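Local coordinates for glutathione S-transferase (Sulfitobacter, PDB 4GF0), which binds glutathione and, as a member of the glutathione S-transferase family, probably catalyses its conjugation to electrophilic substrates, at residues D163-F167 with F189-T194; H110-M114 with M129-V133. All coordinates share one frame; numbering follows the deposited sequence.

Overall arrangement
Both contacts lie in the helical part of the glutathione S-transferase fold, outside the four-stranded thioredoxin-like sheet, and they follow one another along the chain: contact 2 closes before contact 1 opens. Their centres are about 23 Å apart and their nearest atoms about 10 Å apart, so they do not touch. Contact 2 joins the end of helix 89-111 and the residues after it to helix 123-148; contact 1 packs helix 162-170 on helix 184-194. Helix 89-111 connects the two regions, since Tyr165 and Leu166 of contact 1 rest on it. Tyr165 also touches the bound glutathione, so contact 1 belongs to the subunit interior beside that pocket, whereas contact 2 belongs to the dimer interface.

Contact 1 (D163-F167 with F189-T194)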
loop_
_atom_site.group_PDB
_atom_site.type_symbol
_atom_site.label_atom_id
_atom_site.label_comp_id
_atom_site.label_asym_id
_atom_site.label_seq_id
_atom_site.Cartn_x
_atom_site.Cartn_y
_atom_site.Cartn_z
ATOM N N ASP A 163 4.883 1.812 12.889
ATOM C CA ASP A 163 4.200 2.321 14.073
ATOM C C ASP A 163 3.336 3.574 13.853
ATOM O O ASP A 163 2.181 3.586 14.276
ATOM C CB ASP A 163 5.185 2.469 15.236
ATOM C CG ASP A 163 5.798 1.139 15.624
ATOM O OD1 ASP A 163 5.015 0.216 15.945
ATOM O OD2 ASP A 163 7.047 1.008 15.571
ATOM N N PRO A 164 3.867 4.616 13.185
ATOM C CA PRO A 164 2.965 5.743 12.913
ATOM C C PRO A 164 1.781 5.327 12.055
ATOM O O PRO A 164 0.666 5.794 12.262
ATOM C CB PRO A 164 3.840 6.696 12.096
ATOM C CG PRO A 164 5.220 6.404 12.556
ATOM C CD PRO A 164 5.256 4.928 12.792
ATOM N N TYR A 165 2.046 4.465 11.082
ATOM C CA TYR A 165 1.012 3.939 10.207
ATOM C C TYR A 165 -0.049 3.210 11.033
ATOM O O TYR A 165 -1.246 3.494 10.902
ATOM C CB TYR A 165 1.645 2.997 9.167
ATOM C CG TYR A 165 0.929 2.911 7.843
ATOM C CD1 TYR A 165 -0.439 3.157 7.739
ATOM C CD2 TYR A 165 1.619 2.556 6.695
ATOM C CE1 TYR A 165 -1.100 3.066 6.504
ATOM C CE2 TYR A 165 0.981 2.472 5.470
ATOM C CZ TYR A 165 -0.371 2.717 5.377
ATOM O OH TYR A 165 -0.974 2.612 4.143
ATOM N N LEU A 166 0.378 2.299 11.905
ATOM C CA LEU A 166 -0.571 1.514 12.701
ATOM C C LEU A 166 -1.321 2.396 13.683
ATOM O O LEU A 166 -2.513 2.218 13.903
ATOM C CB LEU A 166 0.151 0.393 13.455
ATOM C CG LEU A 166 -0.750 -0.504 14.304
ATOM C CD1 LEU A 166 -1.733 -1.263 13.413
ATOM C CD2 LEU A 166 0.118 -1.461 15.113
ATOM N N PHE A 167 -0.620 3.360 14.262
ATOM C CA PHE A 167 -1.247 4.251 15.231
ATOM C C PHE A 167 -2.432 5.014 14.636
ATOM O O PHE A 167 -3.516 5.065 15.222
ATOM C CB PHE A 167 -0.216 5.238 15.763
ATOM C CG PHE A 167 -0.790 6.253 16.703
ATOM C CD1 PHE A 167 -1.242 5.875 17.955
ATOM C CD2 PHE A 167 -0.874 7.584 16.331
ATOM C CE1 PHE A 167 -1.771 6.821 18.841
ATOM C CE2 PHE A 167 -1.405 8.532 17.205
ATOM C CZ PHE A 167 -1.854 8.146 18.458
ATOM N N PHE A 189 0.268 -0.372 22.936
ATOM C CA PHE A 189 0.860 0.313 21.784
ATOM C C PHE A 189 0.370 1.759 21.681
ATOM O O PHE A 189 1.162 2.688 21.503
ATOM C CB PHE A 189 0.548 -0.478 20.497
ATOM C CG PHE A 189 0.821 0.284 19.233
ATOM C CD1 PHE A 189 2.127 0.465 18.779
ATOM C CD2 PHE A 189 -0.227 0.816 18.486
ATOM C CE1 PHE A 189 2.389 1.183 17.603
ATOM C CE2 PHE A 189 0.033 1.528 17.301
ATOM C CZ PHE A 189 1.338 1.710 16.865
ATOM N N MET A 190 -0.939 1.957 21.795
ATOM C CA MET A 190 -1.502 3.298 21.702
ATOM C C MET A 190 -1.006 4.165 22.850
ATOM O O MET A 190 -0.779 5.346 22.671
ATOM C CB MET A 190 -3.037 3.257 21.713
ATOM C CG MET A 190 -3.650 2.486 20.546
ATOM S SD MET A 190 -3.258 3.205 18.940
ATOM C CE MET A 190 -4.434 4.569 18.873
ATOM N N GLN A 191 -0.840 3.583 24.027
ATOM C CA GLN A 191 -0.318 4.362 25.156
ATOM C C GLN A 191 1.128 4.796 24.961
ATOM O O GLN A 191 1.505 5.902 25.359
ATOM C CB GLN A 191 -0.451 3.582 26.450
ATOM C CG GLN A 191 -1.896 3.393 26.856
ATOM C CD GLN A 191 -2.043 2.362 27.931
ATOM O OE1 GLN A 191 -1.097 1.639 28.244
ATOM N NE2 GLN A 191 -3.234 2.280 28.507
ATOM N N GLN A 192 1.944 3.927 24.372
ATOM C CA GLN A 192 3.331 4.292 24.095
ATOM C C GLN A 192 3.380 5.378 23.034
ATOM O O GLN A 192 4.132 6.338 23.158
ATOM C CB GLN A 192 4.153 3.079 23.641
ATOM C CG GLN A 192 4.304 1.995 24.706
ATOM C CD GLN A 192 5.018 2.501 25.944
ATOM O OE1 GLN A 192 5.924 3.341 25.859
ATOM N NE2 GLN A 192 4.610 2.000 27.105
ATOM N N MET A 193 2.575 5.217 21.987
ATOM C CA MET A 193 2.555 6.176 20.885
ATOM C C MET A 193 2.110 7.561 21.356
ATOM O O MET A 193 2.723 8.577 21.011
ATOM C CB MET A 193 1.644 5.678 19.757
ATOM C CG MET A 193 2.197 4.464 18.993
ATOM S SD MET A 193 3.762 4.832 18.153
ATOM C CE MET A 193 3.241 5.994 16.889
ATOM N N THR A 194 1.042 7.584 22.145
ATOM C CA THR A 194 0.473 8.825 22.666
ATOM C C THR A 194 1.505 9.620 23.478
ATOM O O THR A 194 1.477 10.852 23.507
ATOM C CB THR A 194 -0.792 8.531 23.512
ATOM O OG1 THR A 194 -1.816 7.995 22.661
ATOM C CG2 THR A 194 -1.311 9.785 24.191
#
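Helices 163-167 and 189-194 cross steeply, their local axes 10.6 Å apart at a signed angle of -114°, with Phe167 and Met190 closest in backbone register. Two phenylalanines, one from each helix, fill the crossing. Phe167 is a knob in a hole made by Phe189, Met190, Met193 and Thr194. With CG anti to the backbone N (chi1 176°), its ring reaches across to the second helix, where Phe167 CD1 meets Met193 CB at 3.4 Å. Met190, bent at chi2 and chi3, brings its sulfur obliquely against the same ring: SD lies 3.5 Å from Phe167 CD1, a Met-aromatic contact. Phe189 enters from the other helix and is sandwiched: Leu166 CD2 makes a CH-pi contact over one face, 3.9 Å from the ring centroid, while Met193 CG of its own helix covers the opposite face. The edge of the Phe189 ring meets the backbone of 163-167, with Phe189 CZ 3.3 Å from Asp163 O and Phe189 CE2 3.6 Å from Phe167 N. Cutting Phe189 back to an alanine is likely to open a gap between Leu166 and Met193 and deprive Phe167 of one wall of its socket. Asp163 OD1 approaches Phe189 CE1 to 3.3 Å, but this carboxylate is engaged elsewhere, OD2 by Ser160 N and OD1 by Val154 N. The contact thus joins two helices of the helical C-terminal domain of a glutathione S-transferase, one carrying Tyr165 of the glutathione pocket, through an apolar core of rings, sulfur and methyl groups in which the buried carboxylate is satisfied by backbone N-H groups rather than by the facing helix.

Contact 2 (H110-M114 with M129-V133); sequences HAHKM and MTAQV
The polar link between His110-Met114 and Met129-Val133 runs from the Thr130 hydroxyl to a main-chain carbonyl: Thr130 OG1 lies 2.9 Å from Lys113 O. Its torsion (chi1 -66°) sets OG1 beside the backbone N, where it can face both Lys113 O and, in the preceding turn of its own helix, Phe126 O, which is also within hydrogen-bonding reach. Here the chains come close, with the CA atoms of Lys113 and Thr130 4.4 Å apart.

Apolar contact comes mainly from Val133, whose CG2 branch presses on the Lys113 backbone, 3.7 Å from Lys113 N, and on the first carbon of its side chain, 3.8 Å from Lys113 CB. CG2 stands anti to the valine's own carbonyl carbon, and it is this branch, rather than CG1, that meets the lysine. The Lys113 chain, bent at chi3, carries NZ to a salt bridge with Asp176, whose other carboxylate oxygen is hydrogen-bonded to His110 ND1.

The sulfur-aromatic contact places Met129 SD at the edge of the His112 imidazole, close to the ring plane: the sulfur is 3.7 Å from His112 CD2, and its direction from the centroid is 83° off the ring normal. It thus meets a ring carbon and leaves both nitrogens to other partners: ND1 is hydrogen-bonded to Val108 O and NE2 to His112 NE2 of the second subunit, while the ring stacks on Trp119.

The contact therefore joins the turn after helix 89-111 to helix 123-148 at the dimer interface.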
loop_
_atom_site.group_PDB
_atom_site.type_symbol
_atom_site.label_atom_id
_atom_site.label_comp_id
_atom_site.label_asym_id
_atom_site.label_seq_id
_atom_site.Cartn_x
_atom_site.Cartn_y
_atom_site.Cartn_z
ATOM N N HIS A 110 -11.839 0.268 6.507
ATOM C CA HIS A 110 -12.324 1.531 7.064
ATOM C C HIS A 110 -12.963 2.403 5.979
ATOM O O HIS A 110 -13.962 3.073 6.223
ATOM C CB HIS A 110 -11.174 2.286 7.731
ATOM C CG HIS A 110 -11.511 3.686 8.123
ATOM N ND1 HIS A 110 -12.259 3.997 9.237
ATOM C CD2 HIS A 110 -11.181 4.879 7.553
ATOM C CE1 HIS A 110 -12.387 5.311 9.337
ATOM N NE2 HIS A 110 -11.736 5.862 8.321
ATOM N N ALA A 111 -12.380 2.370 4.783
ATOM C CA ALA A 111 -12.801 3.234 3.680
ATOM C C ALA A 111 -14.207 2.907 3.210
ATOM O O ALA A 111 -14.876 3.749 2.607
ATOM C CB ALA A 111 -11.823 3.127 2.516
ATOM N N HIS A 112 -14.660 1.692 3.491
ATOM C CA HIS A 112 -16.009 1.293 3.095
ATOM C C HIS A 112 -17.097 1.952 3.940
ATOM O O HIS A 112 -18.288 1.843 3.625
ATOM C CB HIS A 112 -16.156 -0.233 3.103
ATOM C CG HIS A 112 -15.529 -0.897 1.925
ATOM N ND1 HIS A 112 -14.156 -1.024 1.769
ATOM C CD2 HIS A 112 -16.077 -1.443 0.815
ATOM C CE1 HIS A 112 -13.901 -1.638 0.632
ATOM N NE2 HIS A 112 -15.053 -1.906 0.032
ATOM N N LYS A 113 -16.702 2.637 5.007
ATOM C CA LYS A 113 -17.680 3.327 5.842
ATOM C C LYS A 113 -18.254 4.557 5.148
ATOM O O LYS A 113 -19.476 4.737 5.107
ATOM C CB LYS A 113 -17.078 3.725 7.196
ATOM C CG LYS A 113 -18.108 4.319 8.154
ATOM C CD LYS A 113 -17.585 4.407 9.584
ATOM C CE LYS A 113 -16.659 5.584 9.785
ATOM N NZ LYS A 113 -16.280 5.731 11.226
ATOM N N MET A 114 -17.371 5.397 4.611
ATOM C CA MET A 114 -17.763 6.675 4.022
ATOM C C MET A 114 -17.517 6.797 2.518
ATOM O O MET A 114 -18.065 7.694 1.875
ATOM C CB MET A 114 -17.033 7.826 4.722
ATOM C CG MET A 114 -17.373 8.005 6.191
ATOM S SD MET A 114 -19.130 8.334 6.454
ATOM C CE MET A 114 -19.083 9.198 8.026
ATOM N N MET A 129 -22.541 -1.906 3.137
ATOM C CA MET A 129 -21.097 -1.847 3.372
ATOM C C MET A 129 -20.767 -1.117 4.676
ATOM O O MET A 129 -19.891 -1.531 5.439
ATOM C CB MET A 129 -20.375 -1.197 2.177
ATOM C CG MET A 129 -20.447 -2.043 0.892
ATOM S SD MET A 129 -19.559 -1.327 -0.513
ATOM C CE MET A 129 -20.551 0.140 -0.816
ATOM N N THR A 130 -21.471 -0.023 4.929
ATOM C CA THR A 130 -21.263 0.741 6.151
ATOM C C THR A 130 -21.541 -0.116 7.391
ATOM O O THR A 130 -20.790 -0.069 8.366
ATOM C CB THR A 130 -22.134 2.006 6.142
ATOM O OG1 THR A 130 -21.669 2.872 5.095
ATOM C CG2 THR A 130 -22.064 2.733 7.481
ATOM N N ALA A 131 -22.590 -0.932 7.332
ATOM C CA ALA A 131 -22.986 -1.757 8.475
ATOM C C ALA A 131 -21.951 -2.827 8.837
ATOM O O ALA A 131 -21.919 -3.302 9.975
ATOM C CB ALA A 131 -24.352 -2.393 8.226
ATOM N N GLN A 132 -21.106 -3.202 7.878
ATOM C CA GLN A 132 -20.137 -4.269 8.100
ATOM C C GLN A 132 -18.838 -3.773 8.725
ATOM O O GLN A 132 -18.040 -4.580 9.197
ATOM C CB GLN A 132 -19.801 -4.998 6.795
ATOM C CG GLN A 132 -20.999 -5.436 5.980
ATOM C CD GLN A 132 -22.057 -6.131 6.810
ATOM O OE1 GLN A 132 -21.754 -6.951 7.680
ATOM N NE2 GLN A 132 -23.318 -5.799 6.545
ATOM N N VAL A 133 -18.631 -2.460 8.727
ATOM C CA VAL A 133 -17.362 -1.877 9.187
ATOM C C VAL A 133 -16.953 -2.239 10.629
ATOM O O VAL A 133 -15.774 -2.500 10.883
ATOM C CB VAL A 133 -17.310 -0.338 8.956
ATOM C CG1 VAL A 133 -16.027 0.272 9.532
ATOM C CG2 VAL A 133 -17.386 -0.029 7.468
#